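Local structure of transmembrane oligosaccharyl transferase (Archaeoglobus fulgidus, 3WAJ) at residues E56-N61 against Y524-Y528; Y79-P84 against T273-S277; R135-A140 against A440-S444. The protein belongs to the STT3/AglB family of membrane-embedded oligosaccharyl transferases, joining a helical GT-C transmembrane region to a globular C-terminal part. All blocks are in the same frame, centred on the assembly; numbering follows the deposited sequence.

Contact 1 (E56-N61 against Y524-Y528); sequences ENTIHN and YLQLY
Within its helix, Asn57 holds CG trans to the backbone N (chi1 180°), which carries its amide to the carbonyls of Tyr524 and Gln526. Asn61, the first residue past the helix, has CG opposite its carbonyl carbon instead (chi1 -58°), and its amide reaches Leu525. The two asparagines, one turn apart, fasten the C-terminal turn of helix 47-60 in the STT3 region to a loop of the AglB core region. That loop includes an inverse gamma turn centred on Leu527. ND2 of Asn57 donates to Tyr524 O at 2.9 Å and to Gln526 O at 3.0 Å. Both acceptors lie in its amide plane, so both N-H groups are used and the amide cannot easily rotate. The bond to Gln526 is nearly straight (172°), although ND2 stands above that carbonyl plane. Arg53 gives Tyr524 O a second donor. ND2 of Asn61 donates to Leu525 O at 2.8 Å, and weak bonds tie it back to O and OD1 of Asn57. Beside them, Leu525 CB sits over one face of the His60 ring, a CH-pi contact 4.0 Å from the centroid. One water donates to Asn61 OD1 at 3.1 Å and accepts from Leu527 N at 3.2 Å.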
# COMPACT_ATOMS: atom_id res chain seq x y z
N GLU A 56 -6.05 4.98 -17.27
CA GLU A 56 -7.18 4.61 -18.11
C GLU A 56 -8.17 5.77 -18.24
O GLU A 56 -8.63 6.10 -19.34
CB GLU A 56 -7.88 3.41 -17.47
CG GLU A 56 -8.74 2.55 -18.40
CD GLU A 56 -8.93 1.13 -17.86
OE1 GLU A 56 -8.42 0.85 -16.76
OE2 GLU A 56 -9.57 0.30 -18.52
N ASN A 57 -8.51 6.38 -17.12
CA ASN A 57 -9.43 7.50 -17.11
C ASN A 57 -8.82 8.73 -17.80
O ASN A 57 -9.49 9.47 -18.52
CB ASN A 57 -9.84 7.84 -15.67
CG ASN A 57 -10.78 9.00 -15.60
OD1 ASN A 57 -10.39 10.14 -15.88
ND2 ASN A 57 -12.04 8.74 -15.24
N THR A 58 -7.53 8.95 -17.57
CA THR A 58 -6.83 10.08 -18.17
C THR A 58 -6.70 9.89 -19.68
O THR A 58 -6.85 10.84 -20.44
CB THR A 58 -5.45 10.24 -17.56
OG1 THR A 58 -5.58 10.37 -16.13
CG2 THR A 58 -4.76 11.47 -18.14
N ILE A 59 -6.40 8.66 -20.11
CA ILE A 59 -6.30 8.40 -21.53
C ILE A 59 -7.62 8.79 -22.19
O ILE A 59 -7.63 9.54 -23.17
CB ILE A 59 -5.94 6.93 -21.84
CG1 ILE A 59 -4.45 6.65 -21.56
CG2 ILE A 59 -6.25 6.63 -23.29
CD1 ILE A 59 -4.03 5.16 -21.78
N HIS A 60 -8.73 8.31 -21.63
CA HIS A 60 -10.05 8.61 -22.15
C HIS A 60 -10.35 10.12 -22.24
O HIS A 60 -10.95 10.57 -23.21
CB HIS A 60 -11.12 7.94 -21.30
CG HIS A 60 -12.50 8.08 -21.85
ND1 HIS A 60 -13.02 7.23 -22.80
CD2 HIS A 60 -13.48 8.98 -21.58
CE1 HIS A 60 -14.26 7.60 -23.09
NE2 HIS A 60 -14.56 8.66 -22.36
N ASN A 61 -9.94 10.88 -21.23
CA ASN A 61 -10.23 12.31 -21.16
C ASN A 61 -9.03 13.19 -21.56
O ASN A 61 -8.92 14.35 -21.16
CB ASN A 61 -10.71 12.69 -19.76
CG ASN A 61 -11.94 11.92 -19.33
OD1 ASN A 61 -13.03 12.11 -19.88
ND2 ASN A 61 -11.78 11.06 -18.32
N TYR A 524 -16.76 5.11 -14.65
CA TYR A 524 -15.34 4.86 -14.46
C TYR A 524 -14.46 5.76 -15.32
O TYR A 524 -13.37 6.16 -14.91
CB TYR A 524 -15.06 3.39 -14.80
CG TYR A 524 -13.73 2.84 -14.36
CD1 TYR A 524 -12.68 2.71 -15.26
CD2 TYR A 524 -13.52 2.43 -13.05
CE1 TYR A 524 -11.46 2.20 -14.88
CE2 TYR A 524 -12.30 1.92 -12.64
CZ TYR A 524 -11.27 1.80 -13.57
OH TYR A 524 -10.04 1.29 -13.20
N LEU A 525 -14.95 6.10 -16.52
CA LEU A 525 -14.13 6.86 -17.47
C LEU A 525 -14.43 8.36 -17.51
O LEU A 525 -13.82 9.10 -18.27
CB LEU A 525 -14.23 6.25 -18.86
CG LEU A 525 -13.82 4.77 -18.86
CD1 LEU A 525 -14.14 4.13 -20.18
CD2 LEU A 525 -12.32 4.64 -18.56
N GLN A 526 -15.35 8.82 -16.66
CA GLN A 526 -15.75 10.22 -16.67
C GLN A 526 -14.79 11.14 -15.93
O GLN A 526 -14.19 10.77 -14.90
CB GLN A 526 -17.14 10.41 -16.06
CG GLN A 526 -18.25 9.79 -16.86
CD GLN A 526 -18.32 10.37 -18.25
OE1 GLN A 526 -18.14 9.66 -19.24
NE2 GLN A 526 -18.59 11.67 -18.34
N LEU A 527 -14.71 12.37 -16.43
CA LEU A 527 -13.87 13.38 -15.85
C LEU A 527 -14.61 14.05 -14.71
O LEU A 527 -15.20 15.11 -14.89
CB LEU A 527 -13.49 14.40 -16.92
CG LEU A 527 -12.47 15.44 -16.46
CD1 LEU A 527 -11.15 14.75 -16.12
CD2 LEU A 527 -12.29 16.49 -17.54
N TYR A 528 -14.59 13.43 -13.54
CA TYR A 528 -15.29 14.00 -12.38
C TYR A 528 -14.73 15.37 -12.07
O TYR A 528 -13.54 15.62 -12.22
CB TYR A 528 -15.15 13.08 -11.16
CG TYR A 528 -15.11 11.63 -11.53
CD1 TYR A 528 -16.27 10.95 -11.87
CD2 TYR A 528 -13.90 10.93 -11.54
CE1 TYR A 528 -16.23 9.62 -12.22
CE2 TYR A 528 -13.86 9.60 -11.89
CZ TYR A 528 -15.02 8.95 -12.23
OH TYR A 528 -14.99 7.62 -12.58
O HOH W 1 -10.03 -1.30 -15.26
O HOH W 2 -15.88 13.15 -19.36

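Contact 2 (Y79-P84 against T273-S277); sequences YTHFGP and TIFYS. With SO4 (sulfate ion), chain C.
His81 and Phe275 lead the aromatic contacts. Their rings form an offset edge-to-face pair, with the edge of His81 toward the face of Phe275, centroids 6.0 Å apart and planes at 86°. CG of His81 stands between its backbone N and carbonyl carbon (chi1 72°), which sets the ring edge toward Phe275 and NE2 toward the sulfate. CB of His81 also packs against Phe275 CD1, and Tyr79 CB lies 3.6 Å from Phe275 CE1. Tyr276 is covered on one face by Pro84 CD, a CH-pi contact 4.0 Å from the ring centroid. The edge of the same ring meets the His81 carbonyl oxygen. Its hydroxyl passes close to Gly83 CA and is hydrogen-bonded to Val212 O.

Water supplies the polar links between the backbones. One molecule joins Thr80 O to Tyr276 N, at 2.9 Å from each. Another lies 2.7 Å from His81 O and 3.0 Å from Ile274 O.

The bound ion adds a further bond. His81 NE2 donates to sulfate O1 at 3.1 Å, almost straight at 173°, with O1 at the ring edge. His162 and Arg426 also hold this sulfate, which probably came from the crystallisation liquor. The Phe82 side chain stacks on Tyr51 and lies about 6 Å from the zinc ion. Through Phe82, which touches Asp47, loop 79-84 reaches toward the metal site of this GT-C membrane region, where Asp47, Asp161 and His163 bind zinc; 273-277 packs against that loop.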
# COMPACT_ATOMS: atom_id res chain seq x y z
N TYR A 79 -10.07 12.61 -2.87
CA TYR A 79 -9.13 13.42 -3.63
C TYR A 79 -7.94 12.54 -3.96
O TYR A 79 -7.57 11.69 -3.16
CB TYR A 79 -8.66 14.61 -2.81
CG TYR A 79 -9.77 15.58 -2.51
CD1 TYR A 79 -10.04 16.63 -3.37
CD2 TYR A 79 -10.53 15.44 -1.37
CE1 TYR A 79 -11.05 17.51 -3.10
CE2 TYR A 79 -11.54 16.31 -1.09
CZ TYR A 79 -11.80 17.34 -1.95
OH TYR A 79 -12.82 18.22 -1.67
N THR A 80 -7.34 12.77 -5.12
CA THR A 80 -6.26 11.92 -5.59
C THR A 80 -4.93 12.60 -5.35
O THR A 80 -4.61 13.59 -6.02
CB THR A 80 -6.42 11.63 -7.11
OG1 THR A 80 -6.29 12.85 -7.84
CG2 THR A 80 -7.78 11.08 -7.40
N HIS A 81 -4.13 12.09 -4.42
CA HIS A 81 -2.80 12.67 -4.26
C HIS A 81 -1.79 12.16 -5.28
O HIS A 81 -0.71 12.74 -5.41
CB HIS A 81 -2.25 12.51 -2.84
CG HIS A 81 -1.87 11.11 -2.50
ND1 HIS A 81 -2.78 10.18 -2.06
CD2 HIS A 81 -0.67 10.47 -2.55
CE1 HIS A 81 -2.17 9.03 -1.85
NE2 HIS A 81 -0.88 9.18 -2.13
N PHE A 82 -2.12 11.09 -6.00
CA PHE A 82 -1.17 10.54 -6.99
C PHE A 82 -0.85 11.57 -8.05
O PHE A 82 -1.75 12.14 -8.66
CB PHE A 82 -1.73 9.28 -7.65
CG PHE A 82 -1.57 8.03 -6.83
CD1 PHE A 82 -1.25 8.11 -5.47
CD2 PHE A 82 -1.72 6.78 -7.42
CE1 PHE A 82 -1.11 6.94 -4.70
CE2 PHE A 82 -1.58 5.61 -6.66
CZ PHE A 82 -1.27 5.69 -5.30
N GLY A 83 0.44 11.80 -8.26
CA GLY A 83 0.89 12.92 -9.06
C GLY A 83 0.69 12.80 -10.56
O GLY A 83 0.57 11.70 -11.10
N PRO A 84 0.67 13.96 -11.25
CA PRO A 84 0.52 13.96 -12.70
C PRO A 84 1.71 13.37 -13.45
O PRO A 84 1.49 12.89 -14.56
CB PRO A 84 0.35 15.45 -13.05
CG PRO A 84 0.86 16.21 -11.84
CD PRO A 84 0.59 15.32 -10.67
N THR A 273 0.42 19.27 2.26
CA THR A 273 1.78 18.86 1.94
C THR A 273 1.80 17.60 1.06
O THR A 273 2.88 17.17 0.66
CB THR A 273 2.60 18.61 3.22
OG1 THR A 273 1.97 17.58 3.98
CG2 THR A 273 2.69 19.88 4.05
N ILE A 274 0.63 17.03 0.75
CA ILE A 274 0.58 15.81 -0.08
C ILE A 274 -0.29 15.95 -1.35
O ILE A 274 0.15 15.63 -2.46
CB ILE A 274 0.24 14.52 0.77
CG1 ILE A 274 0.54 13.24 -0.03
CG2 ILE A 274 -1.19 14.55 1.28
CD1 ILE A 274 2.02 13.07 -0.44
N PHE A 275 -1.51 16.45 -1.20
CA PHE A 275 -2.35 16.80 -2.33
C PHE A 275 -1.83 18.02 -3.12
O PHE A 275 -1.03 18.81 -2.61
CB PHE A 275 -3.78 17.05 -1.85
CG PHE A 275 -4.41 15.85 -1.19
CD1 PHE A 275 -4.90 14.80 -1.96
CD2 PHE A 275 -4.50 15.75 0.20
CE1 PHE A 275 -5.49 13.66 -1.37
CE2 PHE A 275 -5.08 14.62 0.81
CZ PHE A 275 -5.58 13.57 0.02
N TYR A 276 -2.31 18.17 -4.36
CA TYR A 276 -1.79 19.22 -5.24
C TYR A 276 -2.42 20.59 -4.99
O TYR A 276 -3.45 20.95 -5.56
CB TYR A 276 -1.82 18.75 -6.71
CG TYR A 276 -0.68 17.79 -6.93
CD1 TYR A 276 0.57 18.24 -7.33
CD2 TYR A 276 -0.82 16.44 -6.62
CE1 TYR A 276 1.64 17.38 -7.48
CE2 TYR A 276 0.24 15.56 -6.75
CZ TYR A 276 1.47 16.03 -7.19
OH TYR A 276 2.53 15.15 -7.32
N SER A 277 -1.76 21.34 -4.11
CA SER A 277 -2.31 22.54 -3.50
C SER A 277 -1.39 23.73 -3.75
O SER A 277 -0.28 23.56 -4.26
CB SER A 277 -2.53 22.33 -2.00
OG SER A 277 -1.32 22.33 -1.28
S SO4 C . 2.40 7.79 -0.92
O1 SO4 C . 1.41 7.15 -1.80
O2 SO4 C . 1.71 8.83 -0.14
O3 SO4 C . 2.96 6.78 -0.03
O4 SO4 C . 3.49 8.42 -1.67
O HOH W 3 -4.49 16.32 -5.04
O HOH W 4 1.38 13.24 -3.77

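Contact 3 (R135-A140 against A440-S444); sequences RAAVIA and ALALS
Ile139 packs on Ala440, CB to CB at 3.8 Å. Helix 134-144 and helix 429-446 pass here with their local axes 8.3 Å apart and their directions 130° from each other.

Ile139 spreads two branches over the partner helix, and they go to different places. With chi1 at -42°, CG1 lies opposite the carbonyl carbon and CG2 opposite the backbone N. Ile139 CG2 meets Leu443 CD1 at 3.6 Å, where the two side chains cross at a slant. The other branch runs on extended, and its tip, Ile139 CD1, reaches Ser444 CB at 3.8 Å. Ile139 therefore straddles two neighbouring residues of the partner helix.

The alanines bring the backbones close. Ala440 CB fits against the backbone of the first helix, 3.1 Å from Ala136 O and 3.3 Å from Ala140 N. These two atoms are already paired with each other in the helix, so the methyl group rests on a hydrogen-bonded turn. Ala140 CB touches Ala440 CB at 3.7 Å.

Ser444 has OG trans to its backbone N (chi1 166°). This puts the hydroxyl beside Ala136, while Ser444 CB packs on Ala136 CB at 3.6 Å. The backbone N of Ala136 is hydrogen-bonded to Asp133 OD1. On the flanks, Ala137 faces helix 121-131 and Leu441 faces helix 384-402.

Ala136 and Ala140 are four residues apart, as are Ala440 and Ser444. Small residues at this spacing on both helices fit the small-xxx-small pattern of close helix-helix packing, common in membrane proteins and seen here in the helical part of an STT3-type enzyme.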
# COMPACT_ATOMS: atom_id res chain seq x y z
N ARG A 135 35.69 8.08 -12.25
CA ARG A 135 35.97 6.74 -11.77
C ARG A 135 34.88 6.32 -10.78
O ARG A 135 34.34 5.22 -10.87
CB ARG A 135 37.34 6.70 -11.09
CG ARG A 135 38.47 7.28 -11.93
CD ARG A 135 39.53 6.24 -12.22
NE ARG A 135 40.45 6.68 -13.26
CZ ARG A 135 41.63 6.11 -13.51
NH1 ARG A 135 42.03 5.08 -12.79
NH2 ARG A 135 42.40 6.57 -14.49
N ALA A 136 34.56 7.22 -9.85
CA ALA A 136 33.53 6.94 -8.85
C ALA A 136 32.13 6.84 -9.47
O ALA A 136 31.32 6.02 -9.05
CB ALA A 136 33.55 8.01 -7.76
N ALA A 137 31.88 7.67 -10.47
CA ALA A 137 30.56 7.76 -11.09
C ALA A 137 30.17 6.52 -11.89
O ALA A 137 29.01 6.34 -12.24
CB ALA A 137 30.49 8.99 -11.96
N VAL A 138 31.16 5.68 -12.17
CA VAL A 138 30.93 4.45 -12.91
C VAL A 138 30.63 3.29 -11.96
O VAL A 138 29.69 2.52 -12.18
CB VAL A 138 32.13 4.13 -13.83
CG1 VAL A 138 32.33 2.64 -13.98
CG2 VAL A 138 31.94 4.79 -15.19
N ILE A 139 31.41 3.20 -10.89
CA ILE A 139 31.14 2.25 -9.83
C ILE A 139 29.75 2.56 -9.26
O ILE A 139 29.01 1.66 -8.84
CB ILE A 139 32.18 2.36 -8.71
CG1 ILE A 139 33.57 2.52 -9.31
CG2 ILE A 139 32.11 1.15 -7.81
CD1 ILE A 139 34.66 2.83 -8.30
N ALA A 140 29.42 3.85 -9.27
CA ALA A 140 28.14 4.34 -8.78
C ALA A 140 26.97 3.77 -9.57
O ALA A 140 26.06 3.16 -9.00
CB ALA A 140 28.11 5.85 -8.85
N ALA A 440 30.57 3.91 -4.02
CA ALA A 440 31.36 4.22 -5.20
C ALA A 440 32.50 5.19 -4.87
O ALA A 440 33.45 5.33 -5.63
CB ALA A 440 30.50 4.81 -6.27
N LEU A 441 32.38 5.87 -3.73
CA LEU A 441 33.43 6.76 -3.26
C LEU A 441 34.44 5.94 -2.46
O LEU A 441 35.63 5.97 -2.75
CB LEU A 441 32.80 7.88 -2.43
CG LEU A 441 33.65 9.03 -1.88
CD1 LEU A 441 34.09 8.72 -0.46
CD2 LEU A 441 34.84 9.33 -2.77
N ALA A 442 33.94 5.19 -1.47
CA ALA A 442 34.77 4.30 -0.65
C ALA A 442 35.62 3.35 -1.50
O ALA A 442 36.72 2.98 -1.11
CB ALA A 442 33.90 3.51 0.32
N LEU A 443 35.08 2.93 -2.64
CA LEU A 443 35.83 2.10 -3.57
C LEU A 443 36.78 2.96 -4.39
O LEU A 443 37.98 2.70 -4.42
CB LEU A 443 34.88 1.31 -4.47
CG LEU A 443 34.04 0.23 -3.77
CD1 LEU A 443 33.16 -0.50 -4.77
CD2 LEU A 443 34.91 -0.75 -3.01
N SER A 444 36.26 4.01 -5.03
CA SER A 444 37.08 4.93 -5.83
C SER A 444 38.04 5.74 -4.95
O SER A 444 38.21 6.95 -5.14
CB SER A 444 36.20 5.86 -6.66
OG SER A 444 36.93 6.95 -7.20

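Overall arrangement
From the N terminus, the chain passes 56-61, 79-84 and 135-140 before any contact closes. Contact 2 closes first, when 273-277 returns to 79-84. Contact 3 follows, when 440-444 meets 135-140; contacts 2 and 3 cross, since their segments alternate. Contact 1 closes last at 524-528, and its long loop encloses both others. Contacts 2 and 3 join parts of the largely helical region: two loops, one reaching toward the zinc ion through Phe82, and two helices. The centres of contacts 2 and 3 are about 37 Å apart. Contact 1 ties helix 47-60 to the AglB core region. Its centre lies about 17 Å from that of contact 2, without touching it.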